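Class II aldolase/adducin domain protein (PDB 3OCR) is of unestablished activity but belongs to the class II aldolase/adducin family, which includes metal-dependent sugar-phosphate aldolases and the actin-associated adducins. Local coordinates at residues V110-I115 with Q123-T128; Y55-A60 with G103-G108; E67-N72 with A114-R119; L192-G195 with H201-Q204; D181-I186 with I203-A208. All coordinates share one frame; numbering follows the deposited sequence. Where two conformers were deposited one is given.

Overall arrangement
All five contacts pack helices or loops against one mixed sheet of an AraD-like fold. Contacts 1 and 3 share helix 110-118, and their centres are about 6 Å apart. Contact 2 joins them through strand 58-61, where Ser59 OG lies 2.9 Å from His112 ND1 and 2.8 Å from His116 NE2, so one hydroxyl links three contacts. Contacts 4 and 5 share helix 199-219 on the other side of the sheet, with centres about 4 Å apart. Contact 1 reaches contact 4 through the adjacent strands 124-128 and 191-196, with Leu126 N 2.8 Å from Thr194 O. Contacts 2 and 5 are the farthest apart, at about 18 Å between centres.

Contact 1. Residues V110-I115 with Q123-T128; sequences VIHSAI and QAVLHT
An imidazole edge pointing at a main-chain carbonyl is the odd feature here: His112 CE1 lies 3.1 Å from Val125 O, near the plane of the ring, although Val125 pairs through its backbone with Ser59 of the neighbouring strand. His112 ND1 is 3.8 Å from Val125 CG1, so the same edge touches a methyl as well. His112 CG stands beside the backbone N, anti to the carbonyl carbon (chi1 -63°), and this carries the ring across to the strand. A hydrogen bond between ND1 and Ser59 OG then limits its rotation; histidine suits this buried place as a flat ring with a polar edge. In this AraD-like fold helix 110-118 covers one face of the central sheet, and the axes of the two segments approach to 9.1 Å, their N-to-C directions 144° apart. Val125 and His127 point to the helix, whereas Leu126 points from it. At the start of the strand a classic beta bulge sets Gln123 and Ala124 opposite the single residue Gly196. The branched Ile115 and Val125 fill the apolar part: their side chains cross at about a right angle, with Ile115 CG2 4.0 Å from Val125 CG2.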
# COMPACT_ATOMS: atom_id res chain seq x y z
N VAL A 110 15.63 2.09 27.93
CA VAL A 110 16.75 2.99 28.18
C VAL A 110 16.64 4.34 27.47
O VAL A 110 16.92 5.38 28.07
CB VAL A 110 18.08 2.30 27.82
CG1 VAL A 110 19.24 3.31 27.84
CG2 VAL A 110 18.35 1.12 28.80
N ILE A 111 16.22 4.35 26.21
CA ILE A 111 16.05 5.62 25.50
C ILE A 111 14.99 6.51 26.16
O ILE A 111 15.20 7.70 26.33
CB ILE A 111 15.81 5.44 23.97
CG1 ILE A 111 15.82 6.81 23.28
CG2 ILE A 111 14.52 4.62 23.68
CD1 ILE A 111 16.28 6.76 21.83
N HIS A 112 13.88 5.91 26.56
CA HIS A 112 12.82 6.61 27.25
C HIS A 112 13.34 7.19 28.56
O HIS A 112 13.15 8.38 28.83
CB HIS A 112 11.62 5.67 27.44
CG HIS A 112 11.03 5.23 26.14
ND1 HIS A 112 10.07 5.97 25.47
CD2 HIS A 112 11.32 4.18 25.33
CE1 HIS A 112 9.78 5.37 24.33
NE2 HIS A 112 10.52 4.28 24.22
N SER A 113 14.03 6.36 29.34
CA SER A 113 14.63 6.77 30.61
C SER A 113 15.61 7.94 30.43
O SER A 113 15.56 8.92 31.19
CB SER A 113 15.37 5.58 31.22
OG SER A 113 15.90 5.97 32.46
N ALA A 114 16.49 7.84 29.45
CA ALA A 114 17.47 8.92 29.21
C ALA A 114 16.78 10.26 28.93
O ALA A 114 17.17 11.30 29.49
CB ALA A 114 18.41 8.55 28.05
N ILE A 115 15.77 10.24 28.07
CA ILE A 115 15.06 11.47 27.71
C ILE A 115 14.21 12.02 28.86
O ILE A 115 14.31 13.20 29.18
CB ILE A 115 14.22 11.34 26.40
CG1 ILE A 115 15.07 10.84 25.22
CG2 ILE A 115 13.56 12.68 26.04
CD1 ILE A 115 16.36 11.67 24.92
N GLN A 123 6.30 14.85 29.10
CA GLN A 123 5.49 13.89 29.83
C GLN A 123 5.27 12.61 29.00
O GLN A 123 4.72 11.62 29.50
CB GLN A 123 4.14 14.50 30.18
CG GLN A 123 4.22 15.79 31.04
CD GLN A 123 4.85 15.56 32.39
OE1 GLN A 123 5.90 16.13 32.69
NE2 GLN A 123 4.22 14.71 33.21
N ALA A 124 5.68 12.63 27.73
CA ALA A 124 5.52 11.45 26.87
C ALA A 124 6.63 11.39 25.87
O ALA A 124 7.04 12.43 25.35
CB ALA A 124 4.18 11.47 26.17
N VAL A 125 7.13 10.18 25.62
CA VAL A 125 8.21 9.97 24.65
C VAL A 125 7.83 8.78 23.77
O VAL A 125 7.63 7.66 24.27
CB VAL A 125 9.59 9.74 25.32
CG1 VAL A 125 10.70 9.49 24.25
CG2 VAL A 125 9.96 10.94 26.23
N LEU A 126 7.73 9.04 22.47
CA LEU A 126 7.36 8.03 21.48
C LEU A 126 8.49 7.69 20.56
O LEU A 126 9.16 8.58 20.02
CB LEU A 126 6.20 8.56 20.64
CG LEU A 126 5.01 9.18 21.40
CD1 LEU A 126 3.96 9.71 20.42
CD2 LEU A 126 4.38 8.23 22.40
N HIS A 127 8.68 6.41 20.30
CA HIS A 127 9.70 6.04 19.34
C HIS A 127 9.12 5.06 18.33
O HIS A 127 8.48 4.09 18.74
CB HIS A 127 10.92 5.45 20.06
CG HIS A 127 11.89 4.81 19.14
ND1 HIS A 127 12.45 5.49 18.07
CD2 HIS A 127 12.37 3.55 19.08
CE1 HIS A 127 13.26 4.67 17.42
NE2 HIS A 127 13.22 3.49 18.01
N THR A 128 9.31 5.29 17.04
CA THR A 128 8.78 4.35 16.02
C THR A 128 9.81 3.88 15.00
O THR A 128 10.85 4.56 14.77
CB THR A 128 7.54 4.89 15.23
OG1 THR A 128 7.91 6.09 14.56
CG2 THR A 128 6.32 5.19 16.14

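Contact 2. Residues Y55-A60 with G103-G108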
# COMPACT_ATOMS: atom_id res chain seq x y z
N TYR A 55 8.48 -4.63 18.95
CA TYR A 55 9.59 -3.76 19.27
C TYR A 55 9.09 -2.30 19.24
O TYR A 55 7.96 -2.03 18.84
CB TYR A 55 10.74 -4.05 18.31
CG TYR A 55 10.96 -5.55 18.19
CD1 TYR A 55 11.56 -6.27 19.23
CD2 TYR A 55 10.53 -6.26 17.06
CE1 TYR A 55 11.74 -7.65 19.15
CE2 TYR A 55 10.71 -7.65 16.96
CZ TYR A 55 11.31 -8.34 18.02
OH TYR A 55 11.51 -9.70 17.97
N THR A 56 9.92 -1.38 19.69
CA THR A 56 9.50 0.03 19.92
C THR A 56 8.42 0.22 21.00
O THR A 56 7.64 -0.67 21.30
CB THR A 56 9.15 0.81 18.61
OG1 THR A 56 7.77 0.65 18.26
CG2 THR A 56 10.08 0.39 17.46
N HIS A 57 8.41 1.42 21.56
CA HIS A 57 7.73 1.70 22.80
C HIS A 57 7.29 3.14 22.91
O HIS A 57 7.96 4.04 22.37
CB HIS A 57 8.66 1.39 23.97
CG HIS A 57 9.19 -0.01 23.95
ND1 HIS A 57 8.45 -1.09 24.38
CD2 HIS A 57 10.38 -0.51 23.53
CE1 HIS A 57 9.16 -2.19 24.23
NE2 HIS A 57 10.33 -1.87 23.72
N PHE A 58 6.18 3.34 23.59
CA PHE A 58 5.71 4.68 23.98
C PHE A 58 5.72 4.77 25.50
O PHE A 58 5.17 3.89 26.16
CB PHE A 58 4.28 4.92 23.50
CG PHE A 58 4.10 4.89 22.01
CD1 PHE A 58 5.18 4.99 21.14
CD2 PHE A 58 2.82 4.82 21.47
CE1 PHE A 58 4.99 4.98 19.78
CE2 PHE A 58 2.63 4.81 20.09
CZ PHE A 58 3.73 4.90 19.25
N SER A 59 6.29 5.84 26.06
CA SER A 59 6.25 6.01 27.53
C SER A 59 5.54 7.31 27.91
O SER A 59 5.54 8.26 27.13
CB SER A 59 7.67 5.99 28.12
OG SER A 59 8.44 7.04 27.58
N ALA A 60 4.94 7.32 29.11
CA ALA A 60 4.35 8.52 29.71
C ALA A 60 4.70 8.60 31.19
O ALA A 60 4.69 7.59 31.89
CB ALA A 60 2.83 8.50 29.56
N GLY A 103 6.67 -8.23 32.87
CA GLY A 103 7.73 -7.24 32.96
C GLY A 103 7.81 -6.42 31.69
O GLY A 103 6.85 -6.35 30.91
N ILE A 104 8.96 -5.80 31.47
CA ILE A 104 9.12 -4.88 30.36
C ILE A 104 10.33 -5.28 29.55
O ILE A 104 11.10 -6.11 29.97
CB ILE A 104 9.31 -3.39 30.83
CG1 ILE A 104 10.64 -3.19 31.59
CG2 ILE A 104 8.10 -2.93 31.65
CD1 ILE A 104 11.14 -1.70 31.63
N ASN A 105 10.45 -4.70 28.37
CA ASN A 105 11.69 -4.81 27.62
C ASN A 105 12.65 -3.82 28.23
O ASN A 105 12.63 -2.63 27.89
CB ASN A 105 11.46 -4.46 26.16
CG ASN A 105 12.72 -4.51 25.35
OD1 ASN A 105 13.82 -4.68 25.89
ND2 ASN A 105 12.58 -4.36 24.04
N TYR A 106 13.49 -4.32 29.12
CA TYR A 106 14.38 -3.46 29.89
C TYR A 106 15.33 -2.65 29.00
O TYR A 106 15.56 -1.47 29.25
CB TYR A 106 15.17 -4.32 30.87
CG TYR A 106 15.88 -3.58 31.97
CD1 TYR A 106 17.19 -3.11 31.80
CD2 TYR A 106 15.26 -3.39 33.21
CE1 TYR A 106 17.86 -2.47 32.83
CE2 TYR A 106 15.91 -2.74 34.25
CZ TYR A 106 17.21 -2.28 34.05
OH TYR A 106 17.86 -1.64 35.08
N ALA A 107 15.86 -3.29 27.96
CA ALA A 107 16.81 -2.62 27.07
C ALA A 107 16.13 -1.57 26.18
O ALA A 107 16.72 -0.53 25.86
CB ALA A 107 17.55 -3.65 26.23
N GLY A 108 14.88 -1.83 25.79
CA GLY A 108 14.10 -0.88 24.99
C GLY A 108 13.69 0.38 25.75
O GLY A 108 13.37 1.39 25.14
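Asn105 OD1 accepts the backbone N-H of Gly108 at 3.0 Å with an N-H...O angle of 158°, and the turn so closed meets the ring of His57. The donor comes from above the carbonyl plane of the amide, not along a lone pair. Accepting from the residue three places on makes this an Asx motif, a role that suits asparagine because its short side chain can fold back on its own main chain. The nitrogen of the amide comes near the histidine: Asn105 ND2 lies 3.4 Å from His57 NE2, near the plane of the imidazole, and the two planes stand 76° apart. Asn105 CB adds an apolar touch, 3.8 Å from His57 CE1. With no side chain, Gly108 lets the ring come close, its CA 4.0 Å from His57 CD2. His57 CG is anti to the carbonyl carbon (chi1 -56°), which aims the ring at the loop, and a hydrogen bond between ND1 and Asn72 OD1 restrains the ring through its other nitrogen. Tyr55 OH bonds to His256 of the second subunit. The loop 103-108 leads into helix 110-118, while strand 58-61 lies in the sheet between strands 68-71 and 124-128.

Contact 3. Residues E67-N72 with A114-R119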
# COMPACT_ATOMS: atom_id res chain seq x y z
N GLU A 67 8.76 9.82 40.38
CA GLU A 67 9.30 9.67 39.04
C GLU A 67 8.99 8.26 38.50
O GLU A 67 9.87 7.42 38.34
CB GLU A 67 10.80 10.00 39.00
CG GLU A 67 11.13 11.50 39.22
CD GLU A 67 10.85 12.38 37.98
OE1 GLU A 67 11.24 12.01 36.85
OE2 GLU A 67 10.24 13.46 38.15
N HIS A 68 7.70 8.02 38.26
CA HIS A 68 7.20 6.76 37.72
C HIS A 68 6.66 6.95 36.31
O HIS A 68 6.18 8.04 35.97
CB HIS A 68 6.14 6.15 38.63
CG HIS A 68 6.66 5.70 39.96
ND1 HIS A 68 5.84 5.39 41.02
CD2 HIS A 68 7.93 5.53 40.41
CE1 HIS A 68 6.57 5.04 42.06
NE2 HIS A 68 7.85 5.11 41.72
N PHE A 69 6.76 5.89 35.50
CA PHE A 69 6.45 5.90 34.08
C PHE A 69 5.71 4.65 33.64
O PHE A 69 5.90 3.57 34.20
CB PHE A 69 7.73 6.07 33.24
CG PHE A 69 8.53 7.26 33.63
CD1 PHE A 69 8.33 8.47 33.00
CD2 PHE A 69 9.43 7.18 34.70
CE1 PHE A 69 9.04 9.60 33.39
CE2 PHE A 69 10.14 8.31 35.11
CZ PHE A 69 9.94 9.52 34.45
N LEU A 70 4.88 4.81 32.61
CA LEU A 70 4.13 3.70 32.02
C LEU A 70 4.69 3.30 30.67
O LEU A 70 5.07 4.16 29.86
CB LEU A 70 2.66 4.10 31.89
CG LEU A 70 1.92 4.37 33.20
CD1 LEU A 70 0.78 5.41 33.00
CD2 LEU A 70 1.38 3.06 33.74
N ILE A 71 4.74 1.99 30.43
CA ILE A 71 5.22 1.42 29.17
C ILE A 71 4.53 0.06 28.94
O ILE A 71 3.92 -0.51 29.88
CB ILE A 71 6.78 1.31 29.19
CG1 ILE A 71 7.35 1.02 27.80
CG2 ILE A 71 7.24 0.31 30.26
CD1 ILE A 71 8.71 1.66 27.53
N ASN A 72 4.56 -0.43 27.70
CA ASN A 72 4.00 -1.75 27.38
C ASN A 72 4.75 -2.88 28.08
O ASN A 72 5.97 -2.78 28.32
CB ASN A 72 3.88 -2.00 25.85
CG ASN A 72 5.24 -2.05 25.14
OD1 ASN A 72 6.08 -1.17 25.30
ND2 ASN A 72 5.43 -3.08 24.33
N ALA A 114 16.49 7.84 29.45
CA ALA A 114 17.47 8.92 29.21
C ALA A 114 16.78 10.26 28.93
O ALA A 114 17.17 11.30 29.49
CB ALA A 114 18.41 8.55 28.05
N ILE A 115 15.77 10.24 28.07
CA ILE A 115 15.06 11.47 27.71
C ILE A 115 14.21 12.02 28.86
O ILE A 115 14.31 13.20 29.18
CB ILE A 115 14.22 11.34 26.40
CG1 ILE A 115 15.07 10.84 25.22
CG2 ILE A 115 13.56 12.68 26.04
CD1 ILE A 115 16.36 11.67 24.92
N HIS A 116 13.38 11.17 29.48
CA HIS A 116 12.56 11.58 30.64
C HIS A 116 13.37 12.20 31.79
O HIS A 116 12.93 13.16 32.46
CB HIS A 116 11.72 10.41 31.17
CG HIS A 116 10.46 10.15 30.38
ND1 HIS A 116 9.46 11.09 30.25
CD2 HIS A 116 10.05 9.06 29.70
CE1 HIS A 116 8.48 10.59 29.51
NE2 HIS A 116 8.82 9.36 29.15
N ALA A 117 14.55 11.66 32.04
CA ALA A 117 15.39 12.17 33.12
C ALA A 117 15.93 13.55 32.76
O ALA A 117 15.96 14.46 33.60
CB ALA A 117 16.53 11.21 33.40
N ALA A 118 16.34 13.72 31.51
CA ALA A 118 16.95 14.97 31.04
C ALA A 118 15.96 16.10 30.82
O ALA A 118 16.32 17.28 30.88
CB ALA A 118 17.74 14.72 29.76
N ARG A 119 14.70 15.75 30.56
CA ARG A 119 13.71 16.72 30.13
C ARG A 119 12.42 16.46 30.89
O ARG A 119 11.56 15.73 30.43
CB ARG A 119 13.51 16.59 28.61
CG ARG A 119 14.73 17.04 27.77
CD ARG A 119 14.79 18.56 27.75
NE ARG A 119 13.50 19.03 27.24
CZ ARG A 119 13.21 19.16 25.95
NH1 ARG A 119 14.14 18.93 25.03
NH2 ARG A 119 11.99 19.55 25.59
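Phe69 lays one corner of its ring over a face of the His116 imidazole, CE1 standing 3.3 Å above that plane and displaced toward the rim. The overlap joins strand 68-71 of the AraD-like sheet to the C-terminal half of helix 110-118, which packs against it. The ring centroids are 4.6 Å apart and the planes are inclined at 39°, so the pair is neither a parallel stack nor an edge-to-face pair. The closest approach falls between Phe69 CE1 and His116 CG, at 3.4 Å. Across the imidazole, Phe69 CD1 reaches His116 CD2 at 3.8 Å, and the two side chains slide past one another in opposite directions. With its CG beside the backbone N (chi1 -54°), Phe69 turns its ring toward the helix.

A flat, apolar ring suits position 69, where it also packs on Ile91 and Tyr109. Histidine suits position 116 because it offers an aromatic face to the phenylalanine and still has polar atoms at its edge. His116 NE2 is hydrogen-bonded to Ser59 OG, and ND1 makes a weak bond to Leu122 O, so both nitrogens of this buried ring have partners, which should limit its rotation. The helix ends just beyond, where Arg119 leaves helical backbone angles and its NH2 forms a salt bridge with Asp121. At the base of the imidazole, His116 CB rests 3.6 Å from Phe69 CE1 and 3.8 Å from Phe69 CZ.

Contact 4. Residues L192-G195 with H201-Q204; sequences LLTG and HAIQ
Thr194 CB lies 4.0 Å from Ala202 O, on the side of the strand that the helix covers. Beyond CB the rotation of this side chain is doubtful, because CG2 is modelled too near Ala202 O and chi1 of -109° is away from any staggered position. In the model, the methyl Thr194 CG2 sits 3.8 Å from Ala202 CB, and the hydroxyl OG1 lies nearer the backbone N of Leu206, one turn further along the helix; neither placing can carry much weight.

The sounder part of the contact is nearly all main chain. Gly195 and Ala202 come together with their CA atoms 5.0 Å apart, Gly195 O being 3.7 Å from Ala202 CA and Gly195 C 3.8 Å from Ala202 CB. It is the main chain of Gly195 that does the touching, while alanine suits position 202 because its single methyl lets the helix backbone come near. The segments are a strand of the AraD-like fold and the helix that follows it through a short connection, where His201 ND1 bonds to Val197 N and His201 N to Ser198 OG.

Strand 191-196 runs antiparallel to both its neighbours, 124-128 and 184-187. Helix 199-219 packs on one face of these strands, Ala202 and Ile203 resting on Leu126, while Ile203 and Gln204 meet helix 251-265.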
# COMPACT_ATOMS: atom_id res chain seq x y z
N LEU A 192 12.20 7.27 14.29
CA LEU A 192 11.74 8.60 14.70
C LEU A 192 11.47 8.65 16.19
O LEU A 192 11.03 7.66 16.78
CB LEU A 192 10.46 9.00 13.94
CG LEU A 192 10.40 8.91 12.41
CD1 LEU A 192 8.96 9.16 11.97
CD2 LEU A 192 11.37 9.88 11.72
N LEU A 193 11.70 9.82 16.77
CA LEU A 193 11.39 10.07 18.15
C LEU A 193 10.67 11.41 18.33
O LEU A 193 11.08 12.47 17.82
CB LEU A 193 12.65 9.97 19.02
CG LEU A 193 12.38 9.97 20.54
CD1 LEU A 193 13.26 9.01 21.28
CD2 LEU A 193 12.50 11.39 21.11
N THR A 194 9.57 11.34 19.07
CA THR A 194 8.78 12.50 19.37
C THR A 194 8.57 12.61 20.89
O THR A 194 8.40 11.59 21.57
CB THR A 194 7.51 12.32 18.55
OG1 THR A 194 7.50 13.27 17.47
CG2 THR A 194 6.27 12.34 19.38
N GLY A 195 8.65 13.83 21.44
CA GLY A 195 8.29 14.06 22.82
C GLY A 195 7.10 14.98 22.84
O GLY A 195 6.76 15.56 21.80
N HIS A 201 -0.04 15.69 22.77
CA HIS A 201 0.93 16.53 22.06
C HIS A 201 1.99 15.69 21.30
O HIS A 201 2.31 15.98 20.13
CB HIS A 201 1.58 17.51 23.06
CG HIS A 201 2.64 18.38 22.46
ND1 HIS A 201 3.74 18.80 23.17
CD2 HIS A 201 2.77 18.90 21.21
CE1 HIS A 201 4.51 19.54 22.38
NE2 HIS A 201 3.94 19.61 21.19
N ALA A 202 2.54 14.67 21.97
CA ALA A 202 3.52 13.77 21.37
C ALA A 202 2.95 13.04 20.16
O ALA A 202 3.60 12.92 19.13
CB ALA A 202 4.07 12.76 22.43
N ILE A 203 1.72 12.57 20.29
CA ILE A 203 1.08 11.86 19.22
C ILE A 203 0.77 12.76 18.03
O ILE A 203 0.85 12.30 16.87
CB ILE A 203 -0.24 11.17 19.73
CG1 ILE A 203 0.10 9.86 20.45
CG2 ILE A 203 -1.18 10.93 18.58
CD1 ILE A 203 0.68 8.70 19.58
N GLN A 204 0.41 14.03 18.28
CA GLN A 204 0.11 14.93 17.18
C GLN A 204 1.39 15.16 16.38
O GLN A 204 1.36 15.09 15.16
CB GLN A 204 -0.43 16.30 17.62
CG GLN A 204 -0.82 17.21 16.41
CD GLN A 204 -1.47 18.54 16.78
OE1 GLN A 204 -1.25 19.08 17.86
NE2 GLN A 204 -2.28 19.07 15.88

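Contact 5. Residues D181-I186 with I203-A208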
# COMPACT_ATOMS: atom_id res chain seq x y z
N ASP A 181 16.96 21.37 23.36
CA ASP A 181 15.67 21.92 23.79
C ASP A 181 14.48 21.46 22.95
O ASP A 181 13.34 21.82 23.24
CB ASP A 181 15.72 23.45 23.79
CG ASP A 181 16.61 24.00 24.88
OD1 ASP A 181 16.99 23.23 25.78
OD2 ASP A 181 16.94 25.21 24.84
N LYS A 182 14.74 20.65 21.92
CA LYS A 182 13.70 20.28 20.93
C LYS A 182 12.87 19.10 21.45
O LYS A 182 13.17 18.54 22.50
CB LYS A 182 14.33 19.92 19.59
CG LYS A 182 15.16 21.08 18.97
CD LYS A 182 15.81 20.61 17.70
CE LYS A 182 15.90 21.73 16.69
NZ LYS A 182 17.20 22.38 16.77
N SER A 183 11.81 18.76 20.73
CA SER A 183 10.96 17.66 21.16
C SER A 183 10.65 16.68 20.02
O SER A 183 9.71 15.86 20.12
CB SER A 183 9.67 18.19 21.81
OG SER A 183 8.82 18.81 20.84
N VAL A 184 11.42 16.80 18.93
CA VAL A 184 11.33 15.90 17.76
C VAL A 184 12.76 15.57 17.34
O VAL A 184 13.59 16.48 17.22
CB VAL A 184 10.65 16.58 16.56
CG1 VAL A 184 10.56 15.61 15.39
CG2 VAL A 184 9.25 17.13 16.93
N MSE A 185 13.03 14.27 17.13
CA MSE A 185 14.37 13.82 16.75
C MSE A 185 14.30 12.74 15.67
O MSE A 185 13.46 11.81 15.70
CB MSE A 185 15.17 13.32 17.95
CG MSE A 185 16.72 13.15 17.64
SE MSE A 185 17.86 13.28 19.24
CE MSE A 185 16.58 12.25 20.32
N ILE A 186 15.21 12.86 14.72
CA ILE A 186 15.37 11.79 13.78
C ILE A 186 16.60 11.01 14.21
O ILE A 186 17.74 11.54 14.28
CB ILE A 186 15.40 12.31 12.30
CG1 ILE A 186 14.00 12.83 11.92
CG2 ILE A 186 15.86 11.22 11.33
CD1 ILE A 186 13.91 13.50 10.50
N ILE A 203 1.72 12.57 20.29
CA ILE A 203 1.08 11.86 19.22
C ILE A 203 0.77 12.76 18.03
O ILE A 203 0.85 12.30 16.87
CB ILE A 203 -0.24 11.17 19.73
CG1 ILE A 203 0.10 9.86 20.45
CG2 ILE A 203 -1.18 10.93 18.58
CD1 ILE A 203 0.68 8.70 19.58
N GLN A 204 0.41 14.03 18.28
CA GLN A 204 0.11 14.93 17.18
C GLN A 204 1.39 15.16 16.38
O GLN A 204 1.36 15.09 15.16
CB GLN A 204 -0.43 16.30 17.62
CG GLN A 204 -0.82 17.21 16.41
CD GLN A 204 -1.47 18.54 16.78
OE1 GLN A 204 -1.25 19.08 17.86
NE2 GLN A 204 -2.28 19.07 15.88
N GLN A 205 2.50 15.40 17.07
CA GLN A 205 3.78 15.60 16.40
C GLN A 205 4.21 14.35 15.62
O GLN A 205 4.74 14.45 14.51
CB GLN A 205 4.85 15.96 17.42
CG GLN A 205 4.58 17.26 18.21
CD GLN A 205 5.88 17.87 18.68
OE1 GLN A 205 6.40 18.78 18.05
NE2 GLN A 205 6.40 17.37 19.79
N LEU A 206 3.97 13.16 16.19
CA LEU A 206 4.39 11.91 15.54
C LEU A 206 3.57 11.66 14.25
O LEU A 206 4.14 11.33 13.20
CB LEU A 206 4.30 10.71 16.49
CG LEU A 206 4.61 9.33 15.89
CD1 LEU A 206 6.08 9.22 15.51
CD2 LEU A 206 4.19 8.21 16.88
N HIS A 207 2.26 11.77 14.37
CA HIS A 207 1.33 11.71 13.24
C HIS A 207 1.73 12.62 12.09
O HIS A 207 1.73 12.19 10.93
CB HIS A 207 -0.09 12.02 13.72
CG HIS A 207 -1.17 11.70 12.72
ND1 HIS A 207 -2.50 11.98 12.96
CD2 HIS A 207 -1.13 11.09 11.51
CE1 HIS A 207 -3.23 11.58 11.94
NE2 HIS A 207 -2.43 11.03 11.04
N ALA A 208 2.07 13.87 12.40
CA ALA A 208 2.48 14.82 11.37
C ALA A 208 3.81 14.47 10.76
O ALA A 208 3.99 14.63 9.55
CB ALA A 208 2.52 16.25 11.92
O HOH W 1 8.45 20.71 18.09
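A small polar contact, centred on the amide of Gln205, ties the start of strand 184-187 to helix 199-219 in the AraD-like fold. Gln205 NE2 donates to Ser183 OG at 3.0 Å, nearly straight at 169°, with the hydroxyl only 6° out of the amide plane. Ser183 OG stands between its backbone N and carbonyl carbon (chi1 70°), where it can meet the incoming N-H. A water gives a second, looser link, donating to Gln205 OE1 at 2.8 Å and making a weak bond of 3.4 Å with Ser183 OG.

The CG2 methyl of Val184 touches the carbonyl end of the amide, 3.5 Å from Gln205 OE1 and 3.9 Å from Gln205 CD. Glutamine suits the place because its long chain, stretched out past CG, spans the gap between helix and strand and ends in both a donor and an acceptor. Both ends of the amide are used twice, since OE1 also accepts from Arg156 NH2 and NE2 makes a weak bond to Gly195 O. These partners all agree with the way round in which the amide is modelled and would limit its rotation. Serine, short and polar, places its hydroxyl beside the main chain and within range of the helix.

Strand 184-187 lies between 191-196 and 157-160, the outermost strand on that side within the chain, with Ser183 bonded through its backbone to Gly195 and Val184 to Ala158. Helix 199-219 packs on one face of this part of the sheet, whereas Met185, a selenomethionine here, touches helix 169-179.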